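Epoxide hydrolase (Aspergillus niger, PDB 3G02) catalyses the enantioselective hydrolysis of epoxides to diols with an alpha/beta hydrolase fold, in a variant produced by directed evolution. Local coordinates at the interface of chains A and B. Numbering follows the deposited sequence. Chains: chain A/B, Epoxide hydrolase.

Contact 1: the interface of chains A and B. Residues chain A 160-164, 316; chain B 46.
The aromatic ring of B:Tyr46 lies with one face against the loop A:Pro160 to A:Asp164, a worked example of a side chain recognised mainly by its partner's backbone. The ring contact comes first: the peptide unit joining A:Lys163 to A:Asp164 runs over one face, with A:Lys163 C 3.7 Å from the ring centroid and A:Asp164 N above the rim. The carbonyl A:Leu161 O sits at the ring's edge, in its plane. With CG anti to the backbone N (chi1 171°), B:Tyr46 points its ring along this loop.

Van der Waals contacts finish the fit. A:Asp164 CB touches the phenol oxygen B:Tyr46 OH at 3.7 Å, and the guanidinium nitrogen A:Arg316 NH2 approaches B:Tyr46 CD2 at 3.7 Å, its plane tilted 30° from the ring.

Polar links frame the ring. Within chain A, A:Arg316 NH2 donates a nearly straight bond of 2.9 Å to A:Asp164 OD1, forming a salt bridge that holds both groups beside the tyrosine. Water 1 receives the backbone N-H of B:Tyr46 N at 3.0 Å and also meets the carbonyl A:Pro160 O. If the deposited pair is the biological dimer, the site and its two-fold twin would help hold the chains together.

Contact 2: the interface of chains A and B. Residues chain A 268, 306, 309; chain B 40-43.
A:Glu306 and B:Pro43 make the broadest contact here, a carboxylate set against a proline ring. The two side chains approach from opposite directions: the carboxylate oxygen A:Glu306 OE2 comes to 3.4 Å from B:Pro43 CD, while A:Glu306 OE1 lies nearer B:Pro43 CG. A:Pro309 adds its CG to the same ring, 4.0 Å from B:Pro43 CD, the two prolines crossing at about a right angle. One residue earlier in chain B, the methyl group B:Ala42 CB packs against A:Ser268, 3.6 Å from A:Ser268 CB and also close to the hydroxyl oxygen OG.

Further out, water 2 joins the carboxylate to the backbone of the facing segment, 2.7 Å from A:Glu306 OE2 and 2.8 Å from the carbonyl B:Ile41 O. The side-chain nitrogen of B:Lys40 forms a long salt bridge to the same oxygen, with B:Lys40 NZ 4.0 Å from A:Glu306 OE2, and would probably add a diffuse electrostatic pull. A bend at chi3 (88°) turns the end of the lysine chain toward the glutamate, whereas A:Glu306 itself is extended beyond CG and carries its carboxylate along the proline.

In the fold, the loop of B:Lys40 to B:Pro43 follows helix 26-38 of chain B. It meets the end of helix 260-268 at A:Ser268 and the short helix 307-311 at A:Pro309, midway along it, with A:Glu306 in the short loop between helices 292-304 and 307-311.

Contact 3: the interface of chains A and B. Residues chain A 45-47, 55; chain B 260, 309, 313, 316.
B:Arg316 and A:Glu47 meet in a salt bridge, showing how a charged pair can be framed by apolar surfaces. The guanidinium nitrogen B:Arg316 NH1 donates to the carboxylate oxygen A:Glu47 OE2 at 2.8 Å, with an angle of 167° at the hydrogen. That oxygen lies at the guanidinium edge, but the N-H reaches it on the anti side, 25° out of the carboxylate plane; the two planes stand nearly perpendicular. B:Arg316 NH2 adds a weak bond to the same oxygen. The arginine chain is extended from CG to NE, while the glutamate bends at chi2 (98°) to bring its carboxylate across.

B:Pro260 fills the side of the pair, its CG 3.7 Å from A:Glu47 CG and equally near A:Phe55 CB. A:Phe55 CZ lies over one guanidinium face, toward its rim, and A:Phe55 CE1 touches B:Arg316 CD at 3.6 Å. On the opposite face lies the carbonyl oxygen B:His313 O, so the guanidinium lies between the phenylalanine ring and a backbone carbonyl of its own chain.

Waters extend the link: water 3 joins the hydroxyl A:Thr45 OG1 to B:Pro309 O, and water 4 lies 2.8 Å from both A:Glu47 OE2 and B:Pro309 O.

Contact 1: the interface of chains A and B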
ATOM      1  N   PRO A 160      16.079  13.938  -9.179  1.00 12.00           N
ATOM      2  CA  PRO A 160      16.200  13.966 -10.642  1.00 12.34           C
ATOM      3  C   PRO A 160      15.292  12.974 -11.370  1.00 12.75           C
ATOM      4  O   PRO A 160      14.905  11.942 -10.813  1.00 12.41           O
ATOM      5  CB  PRO A 160      17.665  13.585 -10.876  1.00 12.47           C
ATOM      6  CG  PRO A 160      18.358  13.997  -9.635  1.00 12.48           C
ATOM      7  CD  PRO A 160      17.386  13.737  -8.531  1.00 12.04           C
ATOM      8  N   LEU A 161      14.975  13.293 -12.621  1.00 13.53           N
ATOM      9  CA  LEU A 161      14.173  12.413 -13.463  1.00 14.23           C
ATOM     10  C   LEU A 161      15.018  11.369 -14.186  1.00 14.97           C
ATOM     11  O   LEU A 161      14.504  10.322 -14.585  1.00 15.17           O
ATOM     12  CB  LEU A 161      13.394  13.226 -14.498  1.00 14.11           C
ATOM     13  CG  LEU A 161      12.414  14.291 -14.000  1.00 14.12           C
ATOM     14  CD1 LEU A 161      11.796  15.015 -15.185  1.00 15.19           C
ATOM     15  CD2 LEU A 161      11.326  13.680 -13.119  1.00 14.98           C
ATOM     16  N   ASP A 162      16.308  11.659 -14.349  1.00 15.78           N
ATOM     17  CA  ASP A 162      17.171  10.897 -15.257  1.00 16.47           C
ATOM     18  C   ASP A 162      18.169   9.953 -14.579  1.00 16.56           C
ATOM     19  O   ASP A 162      18.948   9.271 -15.257  1.00 16.81           O
ATOM     20  CB  ASP A 162      17.903  11.854 -16.214  1.00 17.03           C
ATOM     21  CG  ASP A 162      18.865  12.800 -15.496  1.00 18.61           C
ATOM     22  OD1 ASP A 162      18.678  13.074 -14.290  1.00 19.91           O
ATOM     23  OD2 ASP A 162      19.814  13.285 -16.150  1.00 21.33           O
ATOM     24  N   LYS A 163      18.148   9.912 -13.249  1.00 16.12           N
ATOM     25  CA  LYS A 163      19.034   9.038 -12.483  1.00 16.36           C
ATOM     26  C   LYS A 163      18.414   8.702 -11.135  1.00 15.58           C
ATOM     27  O   LYS A 163      17.569   9.447 -10.630  1.00 15.60           O
ATOM     28  CB  LYS A 163      20.421   9.676 -12.284  1.00 16.36           C
ATOM     29  CG  LYS A 163      20.401  11.051 -11.612  1.00 17.33           C
ATOM     30  CD  LYS A 163      21.803  11.558 -11.263  1.00 18.16           C
ATOM     31  CE  LYS A 163      22.212  11.150  -9.849  1.00 21.70           C
ATOM     32  NZ  LYS A 163      23.403  11.909  -9.363  1.00 23.17           N
ATOM     33  N   ASP A 164      18.836   7.574 -10.571  1.00 14.96           N
ATOM     34  CA  ASP A 164      18.416   7.154  -9.241  1.00 14.64           C
ATOM     35  C   ASP A 164      18.984   8.120  -8.197  1.00 14.29           C
ATOM     36  O   ASP A 164      19.971   8.815  -8.451  1.00 14.33           O
ATOM     37  CB  ASP A 164      18.879   5.716  -8.986  1.00 14.83           C
ATOM     38  CG  ASP A 164      18.143   5.040  -7.834  1.00 15.76           C
ATOM     39  OD1 ASP A 164      17.094   5.542  -7.374  1.00 14.95           O
ATOM     40  OD2 ASP A 164      18.628   3.980  -7.384  1.00 18.00           O
ATOM     41  N   ARG A 316      13.121   2.693  -1.004  1.00  8.73           N
ATOM     42  CA  ARG A 316      13.738   1.488  -1.569  1.00  9.64           C
ATOM     43  C   ARG A 316      15.134   1.218  -1.000  1.00 10.44           C
ATOM     44  O   ARG A 316      15.618   0.090  -1.071  1.00 10.67           O
ATOM     45  CB  ARG A 316      13.746   1.518  -3.097  1.00  9.45           C
ATOM     46  CG  ARG A 316      14.390   2.737  -3.719  1.00  9.71           C
ATOM     47  CD  ARG A 316      14.194   2.672  -5.209  1.00 10.43           C
ATOM     48  NE  ARG A 316      14.597   3.880  -5.922  1.00 10.98           N
ATOM     49  CZ  ARG A 316      13.799   4.915  -6.171  1.00 11.11           C
ATOM     50  NH1 ARG A 316      12.544   4.922  -5.731  1.00 10.24           N
ATOM     51  NH2 ARG A 316      14.258   5.954  -6.853  1.00 11.62           N
TER
ATOM     52  N   TYR B  46      11.461   9.897 -11.697  1.00 10.26           N
ATOM     53  CA  TYR B  46      12.406   8.869 -12.124  1.00 10.56           C
ATOM     54  C   TYR B  46      11.724   7.501 -12.183  1.00 10.62           C
ATOM     55  O   TYR B  46      11.845   6.779 -13.175  1.00 11.12           O
ATOM     56  CB  TYR B  46      13.613   8.830 -11.188  1.00 10.91           C
ATOM     57  CG  TYR B  46      14.537   7.659 -11.410  1.00 11.06           C
ATOM     58  CD1 TYR B  46      15.395   7.617 -12.511  1.00 11.06           C
ATOM     59  CD2 TYR B  46      14.561   6.591 -10.517  1.00 10.93           C
ATOM     60  CE1 TYR B  46      16.242   6.541 -12.711  1.00 11.52           C
ATOM     61  CE2 TYR B  46      15.410   5.511 -10.711  1.00 11.33           C
ATOM     62  CZ  TYR B  46      16.247   5.495 -11.811  1.00 12.06           C
ATOM     63  OH  TYR B  46      17.094   4.428 -12.005  1.00 13.44           O
TER
HETATM   64  O   HOH W   1      11.877  12.000  -9.628  1.00 10.97           O

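Contact 2: the interface of chains A and B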
ATOM      1  N   SER A 268      -1.689  10.766  -5.784  1.00  8.08           N
ATOM      2  CA  SER A 268      -1.771  12.014  -6.541  1.00  8.42           C
ATOM      3  C   SER A 268      -3.135  12.213  -7.186  1.00  8.41           C
ATOM      4  O   SER A 268      -3.485  13.340  -7.543  1.00  8.45           O
ATOM      5  CB  SER A 268      -0.699  12.044  -7.622  1.00  8.38           C
ATOM      6  OG  SER A 268       0.595  12.086  -7.047  1.00  9.37           O
ATOM      7  N   GLU A 306       2.926  18.552  -4.610  1.00  8.84           N
ATOM      8  CA  GLU A 306       3.132  17.224  -5.207  1.00  9.32           C
ATOM      9  C   GLU A 306       4.278  16.478  -4.522  1.00  8.45           C
ATOM     10  O   GLU A 306       5.123  15.866  -5.182  1.00  8.68           O
ATOM     11  CB  GLU A 306       3.374  17.331  -6.721  1.00  9.38           C
ATOM     12  CG  GLU A 306       2.189  17.904  -7.494  1.00 10.93           C
ATOM     13  CD  GLU A 306       2.481  18.127  -8.969  1.00 12.11           C
ATOM     14  OE1 GLU A 306       3.554  18.682  -9.299  1.00 16.24           O
ATOM     15  OE2 GLU A 306       1.629  17.754  -9.802  1.00 16.38           O
ATOM     16  N   PRO A 309       4.660  11.700  -4.425  1.00  6.79           N
ATOM     17  CA  PRO A 309       5.348  10.853  -5.404  1.00  7.10           C
ATOM     18  C   PRO A 309       6.855  11.098  -5.513  1.00  7.21           C
ATOM     19  O   PRO A 309       7.581  10.217  -5.986  1.00  7.57           O
ATOM     20  CB  PRO A 309       4.650  11.204  -6.724  1.00  7.25           C
ATOM     21  CG  PRO A 309       4.075  12.564  -6.499  1.00  7.78           C
ATOM     22  CD  PRO A 309       3.646  12.564  -5.066  1.00  6.68           C
TER
ATOM     23  N   LYS B  40      -6.413  13.727 -10.822  1.00 17.12           N
ATOM     24  CA  LYS B  40      -5.100  14.259 -11.134  1.00 17.35           C
ATOM     25  C   LYS B  40      -4.104  13.168 -11.471  1.00 17.33           C
ATOM     26  O   LYS B  40      -4.239  12.019 -11.035  1.00 17.43           O
ATOM     27  CB  LYS B  40      -4.574  15.143 -10.003  1.00 17.66           C
ATOM     28  CG  LYS B  40      -4.932  16.606 -10.173  1.00 19.24           C
ATOM     29  CD  LYS B  40      -4.126  17.495  -9.246  1.00 20.97           C
ATOM     30  CE  LYS B  40      -2.804  17.929  -9.858  1.00 22.03           C
ATOM     31  NZ  LYS B  40      -2.075  18.854  -8.947  1.00 23.47           N
ATOM     32  N   ILE B  41      -3.096  13.541 -12.250  0.50 17.19           N
ATOM     33  CA  ILE B  41      -2.020  12.640 -12.621  0.50 17.11           C
ATOM     34  C   ILE B  41      -0.744  13.128 -11.936  0.50 16.70           C
ATOM     35  O   ILE B  41      -0.426  14.322 -11.994  0.50 16.98           O
ATOM     36  CB  ILE B  41      -1.832  12.577 -14.165  0.50 17.25           C
ATOM     37  CG1 ILE B  41      -3.137  12.175 -14.869  0.50 17.37           C
ATOM     38  CG2 ILE B  41      -0.728  11.602 -14.543  0.50 17.28           C
ATOM     39  CD1 ILE B  41      -3.925  13.336 -15.452  0.50 18.68           C
ATOM     40  N   ALA B  42      -0.030  12.207 -11.283  1.00 16.25           N
ATOM     41  CA  ALA B  42       1.238  12.519 -10.607  1.00 15.18           C
ATOM     42  C   ALA B  42       2.216  13.140 -11.595  1.00 14.12           C
ATOM     43  O   ALA B  42       2.231  12.756 -12.767  1.00 13.71           O
ATOM     44  CB  ALA B  42       1.846  11.264  -9.997  1.00 15.52           C
ATOM     45  N   PRO B  43       3.045  14.090 -11.130  1.00 13.17           N
ATOM     46  CA  PRO B  43       4.069  14.588 -12.038  1.00 12.68           C
ATOM     47  C   PRO B  43       5.019  13.438 -12.368  1.00 12.57           C
ATOM     48  O   PRO B  43       5.188  12.535 -11.545  1.00 11.82           O
ATOM     49  CB  PRO B  43       4.792  15.648 -11.204  1.00 12.71           C
ATOM     50  CG  PRO B  43       4.555  15.224  -9.774  1.00 12.64           C
ATOM     51  CD  PRO B  43       3.146  14.704  -9.793  1.00 13.22           C
TER
HETATM   52  O   HOH W   2      -0.141  15.703  -9.517  1.00 16.30           O

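Contact 3: the interface of chains A and B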
ATOM      1  N   THR A  45     -17.780  -0.525   5.530  1.00  8.69           N
ATOM      2  CA  THR A  45     -17.420  -1.934   5.637  1.00  8.15           C
ATOM      3  C   THR A  45     -17.209  -2.247   7.108  1.00  8.11           C
ATOM      4  O   THR A  45     -17.050  -1.338   7.928  1.00  8.19           O
ATOM      5  CB  THR A  45     -16.111  -2.263   4.876  1.00  8.22           C
ATOM      6  OG1 THR A  45     -15.058  -1.426   5.368  1.00  7.62           O
ATOM      7  CG2 THR A  45     -16.270  -2.065   3.371  1.00  7.71           C
ATOM      8  N   TYR A  46     -17.206  -3.533   7.441  1.00  8.21           N
ATOM      9  CA  TYR A  46     -16.861  -3.964   8.790  1.00  8.22           C
ATOM     10  C   TYR A  46     -15.589  -3.262   9.264  1.00  8.01           C
ATOM     11  O   TYR A  46     -15.538  -2.726  10.370  1.00  7.89           O
ATOM     12  CB  TYR A  46     -16.690  -5.485   8.837  1.00  8.80           C
ATOM     13  CG  TYR A  46     -16.109  -6.015  10.131  1.00  9.45           C
ATOM     14  CD1 TYR A  46     -16.889  -6.096  11.286  1.00  9.81           C
ATOM     15  CD2 TYR A  46     -14.786  -6.456  10.194  1.00  9.27           C
ATOM     16  CE1 TYR A  46     -16.359  -6.592  12.478  1.00  9.88           C
ATOM     17  CE2 TYR A  46     -14.245  -6.949  11.382  1.00  9.62           C
ATOM     18  CZ  TYR A  46     -15.039  -7.016  12.520  1.00 10.01           C
ATOM     19  OH  TYR A  46     -14.517  -7.508  13.696  1.00 12.08           O
ATOM     20  N   GLU A  47     -14.572  -3.251   8.408  1.00  7.85           N
ATOM     21  CA  GLU A  47     -13.274  -2.696   8.774  1.00  7.67           C
ATOM     22  C   GLU A  47     -13.336  -1.204   9.070  1.00  7.74           C
ATOM     23  O   GLU A  47     -12.717  -0.733  10.023  1.00  7.86           O
ATOM     24  CB  GLU A  47     -12.241  -2.976   7.682  1.00  7.74           C
ATOM     25  CG  GLU A  47     -12.005  -4.463   7.426  1.00  7.95           C
ATOM     26  CD  GLU A  47     -12.798  -4.984   6.241  1.00  9.11           C
ATOM     27  OE1 GLU A  47     -13.929  -4.501   6.014  1.00  9.50           O
ATOM     28  OE2 GLU A  47     -12.272  -5.863   5.522  1.00  8.92           O
ATOM     29  N   PHE A  55      -7.869  -1.398  11.489  1.00  9.19           N
ATOM     30  CA  PHE A  55      -7.730  -1.632  10.053  1.00  8.36           C
ATOM     31  C   PHE A  55      -7.441  -0.348   9.272  1.00  8.04           C
ATOM     32  O   PHE A  55      -7.476  -0.345   8.042  1.00  7.86           O
ATOM     33  CB  PHE A  55      -8.979  -2.320   9.495  1.00  8.22           C
ATOM     34  CG  PHE A  55      -9.266  -3.665  10.116  1.00  8.29           C
ATOM     35  CD1 PHE A  55      -8.332  -4.700  10.037  1.00  8.71           C
ATOM     36  CD2 PHE A  55     -10.473  -3.901  10.772  1.00  9.44           C
ATOM     37  CE1 PHE A  55      -8.593  -5.941  10.604  1.00  9.13           C
ATOM     38  CE2 PHE A  55     -10.752  -5.146  11.336  1.00  9.17           C
ATOM     39  CZ  PHE A  55      -9.812  -6.167  11.253  1.00  9.36           C
TER
ATOM     40  N   PRO B 260      -6.979  -2.673   5.574  1.00  5.06           N
ATOM     41  CA  PRO B 260      -7.986  -2.711   4.517  1.00  5.32           C
ATOM     42  C   PRO B 260      -8.878  -1.476   4.493  1.00  5.66           C
ATOM     43  O   PRO B 260      -9.317  -1.065   3.416  1.00  5.50           O
ATOM     44  CB  PRO B 260      -8.811  -3.959   4.854  1.00  5.26           C
ATOM     45  CG  PRO B 260      -8.530  -4.245   6.309  1.00  5.05           C
ATOM     46  CD  PRO B 260      -7.121  -3.801   6.515  1.00  5.18           C
ATOM     47  N   PRO B 309     -13.134  -2.204  -1.700  1.00  6.67           N
ATOM     48  CA  PRO B 309     -13.105  -2.147  -0.233  1.00  6.76           C
ATOM     49  C   PRO B 309     -13.783  -3.327   0.468  1.00  6.51           C
ATOM     50  O   PRO B 309     -13.473  -3.602   1.636  1.00  6.75           O
ATOM     51  CB  PRO B 309     -13.847  -0.848   0.088  1.00  7.26           C
ATOM     52  CG  PRO B 309     -14.620  -0.530  -1.130  1.00  7.65           C
ATOM     53  CD  PRO B 309     -13.884  -1.077  -2.286  1.00  6.94           C
ATOM     54  N   HIS B 313     -11.452  -8.356   2.402  1.00  6.11           N
ATOM     55  CA  HIS B 313     -11.580  -8.859   3.777  1.00  6.25           C
ATOM     56  C   HIS B 313     -10.790 -10.137   4.032  1.00  6.59           C
ATOM     57  O   HIS B 313     -10.330 -10.371   5.145  1.00  6.83           O
ATOM     58  CB  HIS B 313     -13.056  -9.051   4.170  1.00  6.68           C
ATOM     59  CG  HIS B 313     -13.776 -10.096   3.372  1.00  6.24           C
ATOM     60  ND1 HIS B 313     -14.360  -9.832   2.150  1.00  6.68           N
ATOM     61  CD2 HIS B 313     -14.019 -11.406   3.629  1.00  7.14           C
ATOM     62  CE1 HIS B 313     -14.925 -10.935   1.686  1.00  7.72           C
ATOM     63  NE2 HIS B 313     -14.740 -11.902   2.568  1.00  7.77           N
ATOM     64  N   ARG B 316      -6.490 -10.539   5.411  1.00  7.08           N
ATOM     65  CA  ARG B 316      -5.954 -10.642   6.773  1.00  7.88           C
ATOM     66  C   ARG B 316      -5.847 -12.092   7.260  1.00  8.66           C
ATOM     67  O   ARG B 316      -5.124 -12.363   8.215  1.00  9.55           O
ATOM     68  CB  ARG B 316      -6.736  -9.767   7.754  1.00  7.94           C
ATOM     69  CG  ARG B 316      -8.237  -9.979   7.763  1.00  7.56           C
ATOM     70  CD  ARG B 316      -8.863  -8.985   8.719  1.00  8.42           C
ATOM     71  NE  ARG B 316     -10.323  -8.968   8.701  1.00  9.20           N
ATOM     72  CZ  ARG B 316     -11.060  -8.235   7.869  1.00  8.38           C
ATOM     73  NH1 ARG B 316     -10.480  -7.476   6.946  1.00  7.09           N
ATOM     74  NH2 ARG B 316     -12.384  -8.268   7.958  1.00  8.64           N
TER
HETATM   75  O   HOH W   3     -12.707  -1.850   4.040  1.00  7.75           O
HETATM   76  O   HOH W   4     -13.126  -6.032   2.904  1.00  8.03           O

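Contacts 1 and 2 lie about 16 Å apart between the centres of their C-alpha atoms, whereas contact 3 is about 35 Å from contact 1 and 26 Å from contact 2. B:Tyr46 and A:Arg316 of contact 1 return as A:Tyr46 and B:Arg316 in contact 3, and A:Pro309 of contact 2 as B:Pro309, as expected of a two-fold pair. Residues 40-43 and 45-47 of one chain meet helices 260-268, 307-311 and 315-318 of the other, with loop 160-164 added in contact 1. Contact 1 centres about 12 Å from A:Tyr315, a predicted proton donor adjoining A:Arg316; if the pair forms in solution, it might steady that region.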